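Long-range contact in aldo-keto reductase AKR2E4 (Bombyx mori, PDB 3WCZ), which reduces 3-dehydroecdysone using NADPH, not NADH, and may take part in regulating molting in the silkworm: residues Thr186-Pro191 / Ala284-Asn289. Numbering follows the deposited sequence.
Sequences TNTQEP and AINQFN. With EDO (1,2-ethanediol), chain F.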
ATOM      1  N   THR A 186       7.374  -5.867 -13.515  1.00  8.43           N
ATOM      2  CA  THR A 186       8.771  -5.503 -13.764  1.00  9.98           C
ATOM      3  C   THR A 186       9.607  -5.325 -12.486  1.00  9.04           C
ATOM      4  O   THR A 186      10.821  -5.061 -12.566  1.00  9.64           O
ATOM      5  CB  THR A 186       8.877  -4.271 -14.687  1.00  9.38           C
ATOM      6  OG1 THR A 186       7.876  -3.300 -14.361  1.00  9.31           O
ATOM      7  CG2 THR A 186       8.651  -4.692 -16.110  1.00 10.12           C
ATOM      8  N   ASN A 187       8.973  -5.517 -11.333  1.00  9.17           N
ATOM      9  CA  ASN A 187       9.665  -5.409 -10.033  1.00  8.67           C
ATOM     10  C   ASN A 187       8.966  -6.380  -9.088  1.00  8.82           C
ATOM     11  O   ASN A 187       8.132  -5.989  -8.256  1.00  8.48           O
ATOM     12  CB  ASN A 187       9.641  -3.985  -9.494  1.00  9.52           C
ATOM     13  CG  ASN A 187      10.612  -3.769  -8.335  1.00 11.49           C
ATOM     14  OD1 ASN A 187      11.812  -3.688  -8.549  1.00 12.76           O
ATOM     15  ND2 ASN A 187      10.098  -3.657  -7.114  1.00 11.23           N
ATOM     16  N   THR A 188       9.269  -7.657  -9.239  1.00  8.85           N
ATOM     17  CA  THR A 188       8.451  -8.698  -8.647  1.00  8.49           C
ATOM     18  C   THR A 188       8.809  -9.039  -7.187  1.00 10.01           C
ATOM     19  O   THR A 188       8.023  -9.682  -6.478  1.00  9.19           O
ATOM     20  CB  THR A 188       8.508  -9.969  -9.481  1.00  8.31           C
ATOM     21  OG1 THR A 188       9.868 -10.388  -9.584  1.00  9.31           O
ATOM     22  CG2 THR A 188       7.938  -9.758 -10.863  1.00  9.52           C
ATOM     23  N   GLN A 189      10.002  -8.628  -6.757  1.00  9.19           N
ATOM     24  CA  GLN A 189      10.478  -8.806  -5.379  1.00  7.80           C
ATOM     25  C   GLN A 189      10.211 -10.201  -4.834  1.00  9.11           C
ATOM     26  O   GLN A 189       9.736 -10.368  -3.691  1.00  9.87           O
ATOM     27  CB  GLN A 189       9.905  -7.742  -4.419  1.00 12.41           C
ATOM     28  CG  GLN A 189      10.129  -6.321  -4.912  1.00 10.26           C
ATOM     29  CD  GLN A 189      10.462  -5.344  -3.820  1.00 11.08           C
ATOM     30  OE1 GLN A 189      11.363  -5.587  -2.998  1.00 14.80           O
ATOM     31  NE2 GLN A 189       9.803  -4.222  -3.823  1.00  9.47           N
ATOM     32  N   GLU A 190      10.560 -11.238  -5.595  1.00  9.50           N
ATOM     33  CA  GLU A 190      10.216 -12.581  -5.171  1.00  9.83           C
ATOM     34  C   GLU A 190      10.907 -13.006  -3.871  1.00  9.26           C
ATOM     35  O   GLU A 190      10.257 -13.515  -2.963  1.00  9.24           O
ATOM     36  CB  GLU A 190      10.399 -13.579  -6.318  1.00  9.77           C
ATOM     37  CG  GLU A 190       9.348 -13.316  -7.430  1.00 12.21           C
ATOM     38  CD  GLU A 190       9.742 -13.842  -8.809  1.00 23.76           C
ATOM     39  OE1 GLU A 190       9.961 -15.041  -8.901  1.00 18.87           O
ATOM     40  OE2 GLU A 190       9.855 -13.069  -9.796  1.00 18.18           O
ATOM     41  N   PRO A 191      12.222 -12.799  -3.755  1.00  9.70           N
ATOM     42  CA  PRO A 191      12.857 -13.208  -2.503  1.00  9.27           C
ATOM     43  C   PRO A 191      12.351 -12.431  -1.286  1.00  8.65           C
ATOM     44  O   PRO A 191      12.159 -13.033  -0.246  1.00  8.93           O
ATOM     45  CB  PRO A 191      14.349 -12.980  -2.779  1.00 12.33           C
ATOM     46  CG  PRO A 191      14.467 -13.132  -4.285  1.00 12.02           C
ATOM     47  CD  PRO A 191      13.212 -12.523  -4.805  1.00 10.49           C
ATOM     48  N   ALA A 284       4.688 -16.963 -15.745  1.00 10.91           N
ATOM     49  CA  ALA A 284       4.909 -16.194 -16.961  1.00 10.90           C
ATOM     50  C   ALA A 284       5.002 -14.710 -16.635  1.00  9.99           C
ATOM     51  O   ALA A 284       5.831 -13.989 -17.197  1.00 11.53           O
ATOM     52  CB  ALA A 284       3.784 -16.452 -17.981  1.00 12.85           C
ATOM     53  N   ILE A 285       4.127 -14.231 -15.760  1.00  9.49           N
ATOM     54  CA  ILE A 285       4.180 -12.825 -15.417  1.00  9.01           C
ATOM     55  C   ILE A 285       5.465 -12.525 -14.623  1.00  9.38           C
ATOM     56  O   ILE A 285       6.104 -11.497 -14.854  1.00  9.46           O
ATOM     57  CB  ILE A 285       2.909 -12.370 -14.673  1.00  9.87           C
ATOM     58  CG1 ILE A 285       1.712 -12.478 -15.618  1.00  9.70           C
ATOM     59  CG2 ILE A 285       3.077 -10.955 -14.166  1.00  8.63           C
ATOM     60  CD1 ILE A 285       0.376 -12.290 -14.927  1.00 11.03           C
ATOM     61  N   ASN A 286       5.877 -13.443 -13.757  1.00 10.63           N
ATOM     62  CA  ASN A 286       7.130 -13.262 -13.018  1.00 11.18           C
ATOM     63  C   ASN A 286       8.296 -13.084 -13.974  1.00 11.09           C
ATOM     64  O   ASN A 286       9.264 -12.409 -13.622  1.00 11.69           O
ATOM     65  CB  ASN A 286       7.424 -14.468 -12.121  1.00 11.58           C
ATOM     66  CG  ASN A 286       6.605 -14.483 -10.841  1.00 13.91           C
ATOM     67  OD1 ASN A 286       6.099 -13.462 -10.391  1.00 13.62           O
ATOM     68  ND2 ASN A 286       6.506 -15.656 -10.238  1.00 13.19           N
ATOM     69  N   GLN A 287       8.205 -13.631 -15.179  1.00 11.09           N
ATOM     70  CA  GLN A 287       9.297 -13.543 -16.121  1.00 12.10           C
ATOM     71  C   GLN A 287       9.508 -12.153 -16.706  1.00 11.33           C
ATOM     72  O   GLN A 287      10.527 -11.920 -17.359  1.00 13.67           O
ATOM     73  CB  GLN A 287       9.125 -14.594 -17.226  1.00 15.39           C
ATOM     74  CG  GLN A 287       9.315 -16.025 -16.737  1.00 22.81           C
ATOM     75  CD  GLN A 287      10.655 -16.228 -16.057  1.00 32.15           C
ATOM     76  OE1 GLN A 287      11.707 -16.119 -16.687  1.00 43.22           O
ATOM     77  NE2 GLN A 287      10.626 -16.501 -14.757  1.00 38.82           N
ATOM     78  N   PHE A 288       8.553 -11.238 -16.520  1.00  9.58           N
ATOM     79  CA  PHE A 288       8.750  -9.849 -16.900  1.00 10.58           C
ATOM     80  C   PHE A 288       9.714  -9.095 -15.942  1.00 10.28           C
ATOM     81  O   PHE A 288      10.103  -7.960 -16.216  1.00 10.23           O
ATOM     82  CB  PHE A 288       7.415  -9.114 -16.915  1.00 11.27           C
ATOM     83  CG  PHE A 288       6.527  -9.462 -18.071  1.00 10.72           C
ATOM     84  CD1 PHE A 288       6.930  -9.208 -19.374  1.00 13.35           C
ATOM     85  CD2 PHE A 288       5.264 -10.015 -17.840  1.00 11.41           C
ATOM     86  CE1 PHE A 288       6.081  -9.509 -20.451  1.00 15.21           C
ATOM     87  CE2 PHE A 288       4.411 -10.322 -18.914  1.00 12.12           C
ATOM     88  CZ  PHE A 288       4.823 -10.068 -20.211  1.00 14.47           C
ATOM     89  N   ASN A 289      10.089  -9.710 -14.820  1.00  9.34           N
ATOM     90  CA  ASN A 289      10.857  -8.964 -13.829  1.00 10.20           C
ATOM     91  C   ASN A 289      12.132  -8.368 -14.400  1.00 10.29           C
ATOM     92  O   ASN A 289      12.918  -9.069 -15.052  1.00 10.91           O
ATOM     93  CB  ASN A 289      11.236  -9.867 -12.663  1.00  9.99           C
ATOM     94  CG  ASN A 289      11.918  -9.095 -11.565  1.00 10.38           C
ATOM     95  OD1 ASN A 289      11.499  -7.998 -11.229  1.00 10.29           O
ATOM     96  ND2 ASN A 289      13.010  -9.642 -11.042  1.00 11.64           N
TER
HETATM   97  C1  EDO F 405      12.272  -3.313  -0.571  1.00 21.32           C
HETATM   98  O1  EDO F 405      12.345  -3.367  -2.006  1.00 17.16           O
HETATM   99  C2  EDO F 405      12.617  -1.934  -0.098  1.00 20.54           C
HETATM  100  O2  EDO F 405      11.827  -0.944  -0.774  1.00 15.57           O
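T186 lays its methyl group, CG2, 3.6 Å from the backbone O of F288, a small apolar branch that fits beside the turn, while its own backbone pairs with K290 and H292. The backbone of N187 passes N289 OD1, its CA at 3.4 Å; its amide ND2 turns instead to the backbone O of E182, at the end of barrel strand 178-182. At T188 the backbone N donates to N289 OD1 over 3.0 Å, nearly straight at the hydrogen (163°), though it comes from above the carbonyl plane. Asparagine suits position 289 because its amide accepts here while ND2 donates to N291; chi1 of -175° swings CG toward T188. Threonine suits 188 with two branches: CG2 packs 3.8 Å from N289 CB, and OG1 donates to E190 OE2, 2.7 Å away, across the N-cap residue Q189. That bond steadies the E190 carboxylate, whose flat group stacks on the equally flat N286 amide, planes 19° apart; Y248 bonds N286 OD1. The contact thus joins the loop after the sixth barrel strand to the type I turn N286-N289 beside helix 279-286. One hydrogen bond, accepted by asparagine, crosses it; the amide-carboxylate stack, set by the threonine hydroxyl, adds contact without another.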